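Local coordinates for type IV secretion system protein VirB11 (Brucella suis, PDB 2GZA), which hydrolyses ATP as a hexameric, cytoplasmic ATPase of the VirB type IV secretion system, a virulence factor of this pathogen, at residues S145-K159 against V343-L355. Sequence-based numbering, arbitrary orientation.
Sequences SKSLTPFEQELLALK and VWYDPNTKRALSL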
loop_
_atom_site.group_PDB
_atom_site.type_symbol
_atom_site.label_atom_id
_atom_site.label_comp_id
_atom_site.label_asym_id
_atom_site.label_seq_id
_atom_site.Cartn_x
_atom_site.Cartn_y
_atom_site.Cartn_z
ATOM N N SER C 145 -18.669 30.765 12.042
ATOM C CA SER C 145 -18.138 30.277 10.734
ATOM C C SER C 145 -19.189 30.038 9.653
ATOM O O SER C 145 -19.733 28.949 9.475
ATOM C CB SER C 145 -17.163 29.107 10.870
ATOM O OG SER C 145 -16.156 29.175 9.871
ATOM N N LYS C 146 -19.401 31.144 8.939
ATOM C CA LYS C 146 -20.364 31.286 7.877
ATOM C C LYS C 146 -20.130 30.316 6.741
ATOM O O LYS C 146 -19.045 30.207 6.167
ATOM C CB LYS C 146 -20.397 32.721 7.359
ATOM C CG LYS C 146 -21.723 33.122 6.714
ATOM C CD LYS C 146 -22.907 32.455 7.401
ATOM C CE LYS C 146 -24.066 32.261 6.429
ATOM N NZ LYS C 146 -25.077 31.301 6.940
ATOM N N SER C 147 -21.193 29.629 6.457
ATOM C CA SER C 147 -21.209 28.667 5.357
ATOM C C SER C 147 -21.117 29.362 3.999
ATOM O O SER C 147 -20.845 28.720 2.980
ATOM C CB SER C 147 -22.486 27.822 5.417
ATOM O OG SER C 147 -22.753 27.364 6.736
ATOM N N LEU C 148 -21.357 30.670 4.000
ATOM C CA LEU C 148 -21.282 31.491 2.793
ATOM C C LEU C 148 -19.958 32.249 2.680
ATOM O O LEU C 148 -19.037 32.044 3.471
ATOM C CB LEU C 148 -22.464 32.465 2.732
ATOM C CG LEU C 148 -23.785 31.965 2.143
ATOM C CD1 LEU C 148 -24.950 32.857 2.579
ATOM C CD2 LEU C 148 -23.726 31.849 0.609
ATOM N N THR C 149 -19.889 33.118 1.674
ATOM C CA THR C 149 -18.705 33.909 1.369
ATOM C C THR C 149 -18.863 35.333 1.942
ATOM O O THR C 149 -19.840 36.022 1.650
ATOM C CB THR C 149 -18.467 33.927 -0.160
ATOM O OG1 THR C 149 -18.673 32.618 -0.703
ATOM C CG2 THR C 149 -17.064 34.368 -0.487
ATOM N N PRO C 150 -17.919 35.738 2.805
ATOM C CA PRO C 150 -18.015 37.018 3.505
ATOM C C PRO C 150 -18.065 38.212 2.535
ATOM O O PRO C 150 -19.132 38.758 2.239
ATOM C CB PRO C 150 -16.724 37.047 4.337
ATOM C CG PRO C 150 -16.246 35.647 4.393
ATOM C CD PRO C 150 -16.692 35.003 3.121
ATOM N N PHE C 151 -16.869 38.583 2.071
ATOM C CA PHE C 151 -16.540 39.621 1.119
ATOM C C PHE C 151 -15.166 39.250 0.531
ATOM O O PHE C 151 -14.154 39.966 0.592
ATOM C CB PHE C 151 -16.547 41.002 1.756
ATOM N N GLU C 152 -15.273 38.028 0.027
ATOM C CA GLU C 152 -14.454 37.327 -0.905
ATOM C C GLU C 152 -15.310 37.562 -2.142
ATOM O O GLU C 152 -14.863 37.404 -3.274
ATOM C CB GLU C 152 -14.393 35.813 -0.625
ATOM C CG GLU C 152 -13.557 35.389 0.577
ATOM C CD GLU C 152 -13.705 33.902 0.898
ATOM O OE1 GLU C 152 -14.825 33.473 1.241
ATOM O OE2 GLU C 152 -12.699 33.163 0.816
ATOM N N GLN C 153 -16.561 37.952 -1.898
ATOM C CA GLN C 153 -17.499 38.341 -2.940
ATOM C C GLN C 153 -17.044 39.638 -3.604
ATOM O O GLN C 153 -17.326 39.859 -4.781
ATOM C CB GLN C 153 -18.919 38.513 -2.383
ATOM C CG GLN C 153 -19.551 37.255 -1.774
ATOM C CD GLN C 153 -20.108 36.278 -2.803
ATOM O OE1 GLN C 153 -19.875 36.420 -4.008
ATOM N NE2 GLN C 153 -20.858 35.248 -2.415
ATOM N N GLU C 154 -16.352 40.494 -2.847
ATOM C CA GLU C 154 -15.713 41.680 -3.421
ATOM C C GLU C 154 -14.623 41.272 -4.410
ATOM O O GLU C 154 -14.566 41.786 -5.525
ATOM C CB GLU C 154 -15.137 42.586 -2.339
ATOM C CG GLU C 154 -14.386 43.777 -2.909
ATOM C CD GLU C 154 -13.696 44.603 -1.856
ATOM O OE1 GLU C 154 -13.929 44.366 -0.650
ATOM O OE2 GLU C 154 -12.922 45.499 -2.239
ATOM N N LEU C 155 -13.766 40.345 -3.992
ATOM C CA LEU C 155 -12.730 39.796 -4.858
ATOM C C LEU C 155 -13.310 39.098 -6.080
ATOM O O LEU C 155 -12.827 39.284 -7.199
ATOM C CB LEU C 155 -11.850 38.824 -4.082
ATOM C CG LEU C 155 -10.696 39.456 -3.324
ATOM C CD1 LEU C 155 -10.059 38.449 -2.391
ATOM C CD2 LEU C 155 -9.687 40.034 -4.301
ATOM N N LEU C 156 -14.349 38.306 -5.854
ATOM C CA LEU C 156 -14.994 37.546 -6.912
ATOM C C LEU C 156 -15.645 38.456 -7.946
ATOM O O LEU C 156 -15.633 38.146 -9.134
ATOM C CB LEU C 156 -16.009 36.570 -6.316
ATOM C CG LEU C 156 -16.390 35.279 -7.053
ATOM C CD1 LEU C 156 -15.200 34.588 -7.722
ATOM C CD2 LEU C 156 -17.068 34.328 -6.081
ATOM N N ALA C 157 -16.194 39.581 -7.494
ATOM C CA ALA C 157 -16.772 40.577 -8.401
ATOM C C ALA C 157 -15.708 41.263 -9.258
ATOM O O ALA C 157 -15.913 41.453 -10.458
ATOM C CB ALA C 157 -17.594 41.609 -7.624
ATOM N N LEU C 158 -14.583 41.626 -8.640
ATOM C CA LEU C 158 -13.462 42.248 -9.351
ATOM C C LEU C 158 -12.908 41.345 -10.446
ATOM O O LEU C 158 -12.605 41.813 -11.547
ATOM C CB LEU C 158 -12.348 42.651 -8.383
ATOM C CG LEU C 158 -12.534 43.952 -7.598
ATOM C CD1 LEU C 158 -11.560 44.017 -6.433
ATOM C CD2 LEU C 158 -12.381 45.171 -8.498
ATOM N N LYS C 159 -12.798 40.054 -10.143
ATOM C CA LYS C 159 -12.388 39.056 -11.131
ATOM C C LYS C 159 -13.410 38.970 -12.261
ATOM O O LYS C 159 -13.039 38.950 -13.437
ATOM C CB LYS C 159 -12.199 37.678 -10.490
ATOM C CG LYS C 159 -11.469 36.673 -11.384
ATOM C CD LYS C 159 -11.233 35.337 -10.680
ATOM C CE LYS C 159 -12.112 34.219 -11.234
ATOM N NZ LYS C 159 -13.528 34.284 -10.760
ATOM N N VAL C 343 -6.160 34.098 -14.142
ATOM C CA VAL C 343 -6.135 34.271 -12.700
ATOM C C VAL C 343 -7.139 33.280 -12.141
ATOM O O VAL C 343 -8.321 33.321 -12.481
ATOM C CB VAL C 343 -6.502 35.700 -12.272
ATOM C CG1 VAL C 343 -6.621 35.785 -10.764
ATOM C CG2 VAL C 343 -5.473 36.690 -12.785
ATOM N N TRP C 344 -6.659 32.376 -11.307
ATOM C CA TRP C 344 -7.510 31.374 -10.715
ATOM C C TRP C 344 -7.888 31.813 -9.302
ATOM O O TRP C 344 -7.026 32.164 -8.497
ATOM C CB TRP C 344 -6.796 30.017 -10.740
ATOM C CG TRP C 344 -7.590 28.903 -10.158
ATOM C CD1 TRP C 344 -8.373 28.022 -10.836
ATOM C CD2 TRP C 344 -7.684 28.549 -8.775
ATOM N NE1 TRP C 344 -8.953 27.137 -9.960
ATOM C CE2 TRP C 344 -8.549 27.438 -8.687
ATOM C CE3 TRP C 344 -7.125 29.064 -7.597
ATOM C CZ2 TRP C 344 -8.874 26.834 -7.472
ATOM C CZ3 TRP C 344 -7.448 28.461 -6.382
ATOM C CH2 TRP C 344 -8.318 27.356 -6.332
ATOM N N TYR C 345 -9.184 31.806 -9.022
ATOM C CA TYR C 345 -9.715 32.123 -7.706
ATOM C C TYR C 345 -11.054 31.418 -7.550
ATOM O O TYR C 345 -11.983 31.686 -8.304
ATOM C CB TYR C 345 -9.853 33.640 -7.545
ATOM C CG TYR C 345 -10.426 34.104 -6.228
ATOM C CD1 TYR C 345 -9.822 33.769 -5.020
ATOM C CD2 TYR C 345 -11.562 34.907 -6.191
ATOM C CE1 TYR C 345 -10.347 34.214 -3.808
ATOM C CE2 TYR C 345 -12.096 35.352 -4.984
ATOM C CZ TYR C 345 -11.484 35.002 -3.801
ATOM O OH TYR C 345 -12.012 35.446 -2.613
ATOM N N ASP C 346 -11.145 30.508 -6.585
ATOM C CA ASP C 346 -12.368 29.740 -6.372
ATOM C C ASP C 346 -12.680 29.494 -4.885
ATOM O O ASP C 346 -12.547 28.368 -4.405
ATOM C CB ASP C 346 -12.289 28.422 -7.156
ATOM C CG ASP C 346 -13.636 27.741 -7.322
ATOM O OD1 ASP C 346 -14.687 28.338 -6.991
ATOM O OD2 ASP C 346 -13.639 26.589 -7.793
ATOM N N PRO C 347 -13.117 30.545 -4.159
ATOM C CA PRO C 347 -13.407 30.432 -2.722
ATOM C C PRO C 347 -14.587 29.502 -2.454
ATOM O O PRO C 347 -14.735 28.978 -1.349
ATOM C CB PRO C 347 -13.744 31.867 -2.314
ATOM C CG PRO C 347 -14.160 32.536 -3.569
ATOM C CD PRO C 347 -13.377 31.900 -4.670
ATOM N N ASN C 348 -15.399 29.305 -3.486
ATOM C CA ASN C 348 -16.524 28.388 -3.458
ATOM C C ASN C 348 -16.117 26.922 -3.337
ATOM O O ASN C 348 -16.872 26.121 -2.804
ATOM C CB ASN C 348 -17.397 28.583 -4.706
ATOM C CG ASN C 348 -18.458 29.664 -4.518
ATOM O OD1 ASN C 348 -19.369 29.520 -3.705
ATOM N ND2 ASN C 348 -18.353 30.737 -5.286
ATOM N N THR C 349 -14.939 26.559 -3.837
ATOM C CA THR C 349 -14.487 25.182 -3.693
ATOM C C THR C 349 -13.713 25.051 -2.398
ATOM O O THR C 349 -13.844 24.058 -1.689
ATOM C CB THR C 349 -13.696 24.683 -4.949
ATOM O OG1 THR C 349 -14.505 24.845 -6.119
ATOM C CG2 THR C 349 -13.327 23.204 -4.835
ATOM N N LYS C 350 -12.915 26.060 -2.098
ATOM C CA LYS C 350 -12.356 26.168 -0.772
ATOM C C LYS C 350 -13.513 25.936 0.216
ATOM O O LYS C 350 -13.402 25.119 1.119
ATOM C CB LYS C 350 -11.709 27.539 -0.580
ATOM C CG LYS C 350 -10.973 27.688 0.716
ATOM C CD LYS C 350 -10.216 28.980 0.742
ATOM C CE LYS C 350 -9.759 29.285 2.142
ATOM N NZ LYS C 350 -8.575 30.151 2.128
ATOM N N ARG C 351 -14.637 26.608 -0.010
ATOM C CA ARG C 351 -15.800 26.549 0.882
ATOM C C ARG C 351 -16.386 25.151 0.975
ATOM O O ARG C 351 -16.327 24.522 2.034
ATOM C CB ARG C 351 -16.875 27.531 0.428
ATOM C CG ARG C 351 -17.838 27.945 1.526
ATOM C CD ARG C 351 -17.244 29.036 2.398
ATOM N NE ARG C 351 -17.534 28.799 3.809
ATOM C CZ ARG C 351 -16.648 28.372 4.704
ATOM N NH1 ARG C 351 -15.387 28.148 4.357
ATOM N NH2 ARG C 351 -17.029 28.181 5.961
ATOM N N ALA C 352 -16.948 24.677 -0.135
ATOM C CA ALA C 352 -17.548 23.351 -0.195
ATOM C C ALA C 352 -16.666 22.332 0.525
ATOM O O ALA C 352 -17.093 21.728 1.515
ATOM C CB ALA C 352 -17.800 22.945 -1.641
ATOM N N LEU C 353 -15.429 22.192 0.044
ATOM C CA LEU C 353 -14.413 21.311 0.622
ATOM C C LEU C 353 -14.270 21.420 2.141
ATOM O O LEU C 353 -14.361 20.419 2.843
ATOM C CB LEU C 353 -13.058 21.578 -0.034
ATOM C CG LEU C 353 -12.541 20.734 -1.202
ATOM C CD1 LEU C 353 -13.628 20.218 -2.143
ATOM C CD2 LEU C 353 -11.507 21.542 -1.968
ATOM N N SER C 354 -14.044 22.630 2.643
ATOM C CA SER C 354 -13.814 22.839 4.077
ATOM C C SER C 354 -15.059 22.542 4.902
ATOM O O SER C 354 -14.989 22.396 6.123
ATOM C CB SER C 354 -13.322 24.261 4.356
ATOM O OG SER C 354 -14.279 25.223 3.968
ATOM N N LEU C 355 -16.188 22.432 4.217
ATOM C CA LEU C 355 -17.473 22.204 4.854
ATOM C C LEU C 355 -17.954 20.779 4.589
ATOM O O LEU C 355 -18.956 20.340 5.162
ATOM C CB LEU C 355 -18.484 23.205 4.299
ATOM C CG LEU C 355 -19.278 24.076 5.267
ATOM C CD1 LEU C 355 -18.360 24.995 6.067
ATOM C CD2 LEU C 355 -20.284 24.886 4.483
HETATM O O HOH W 1 -10.948 33.785 -0.732
HETATM O O HOH W 2 -13.749 30.185 0.743
#
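K146 offers its backbone carbonyl to the guanidinium of R351: NH2 lies 2.9 Å and NE 3.1 Å from K146 O, both weak, strongly bent bonds. NE also makes a weak bond to S147 O, which sits at the edge of the guanidinium, near its plane. R351 CG stands anti to the backbone N (chi1 -157°), and the bend at chi2 turns the guanidinium against these carbonyls. One helical turn on, L355 CD2 touches S147 CB at 3.8 Å. The Y345 hydroxyl lies against E152 CB, with E152 O at the ring edge, in its plane; the E152 and P347 side chains run past one another head to tail. Water 2 lies within bonding reach of both P347 O and E152 OE2, its protons not assigned; a link through water 1 from OE2 to Y345 OH is doubtful. L155 lies across the ring, CB 3.6 Å from Y345 CE2, while L156 CD1 approaches Y345 CD2 (4.0 Å) and L156 CD2 meets N348 ND2 (3.9 Å). P347 CD covers one face of that ring; F167 of helix 164-173 meets it edge-to-face. K159 lays CD 3.8 Å from Y345 CB. The contact thus ties the loop and helix 153-160 to strand 339-345, outermost in its sheet within this chain, and the C-terminal helix of the P-loop ATPase fold. The bent, shared carbonyl bonds suggest that R351 places the loop loosely, while buried Y345, packed by L155, L156 and P347, probably provides most of the fit.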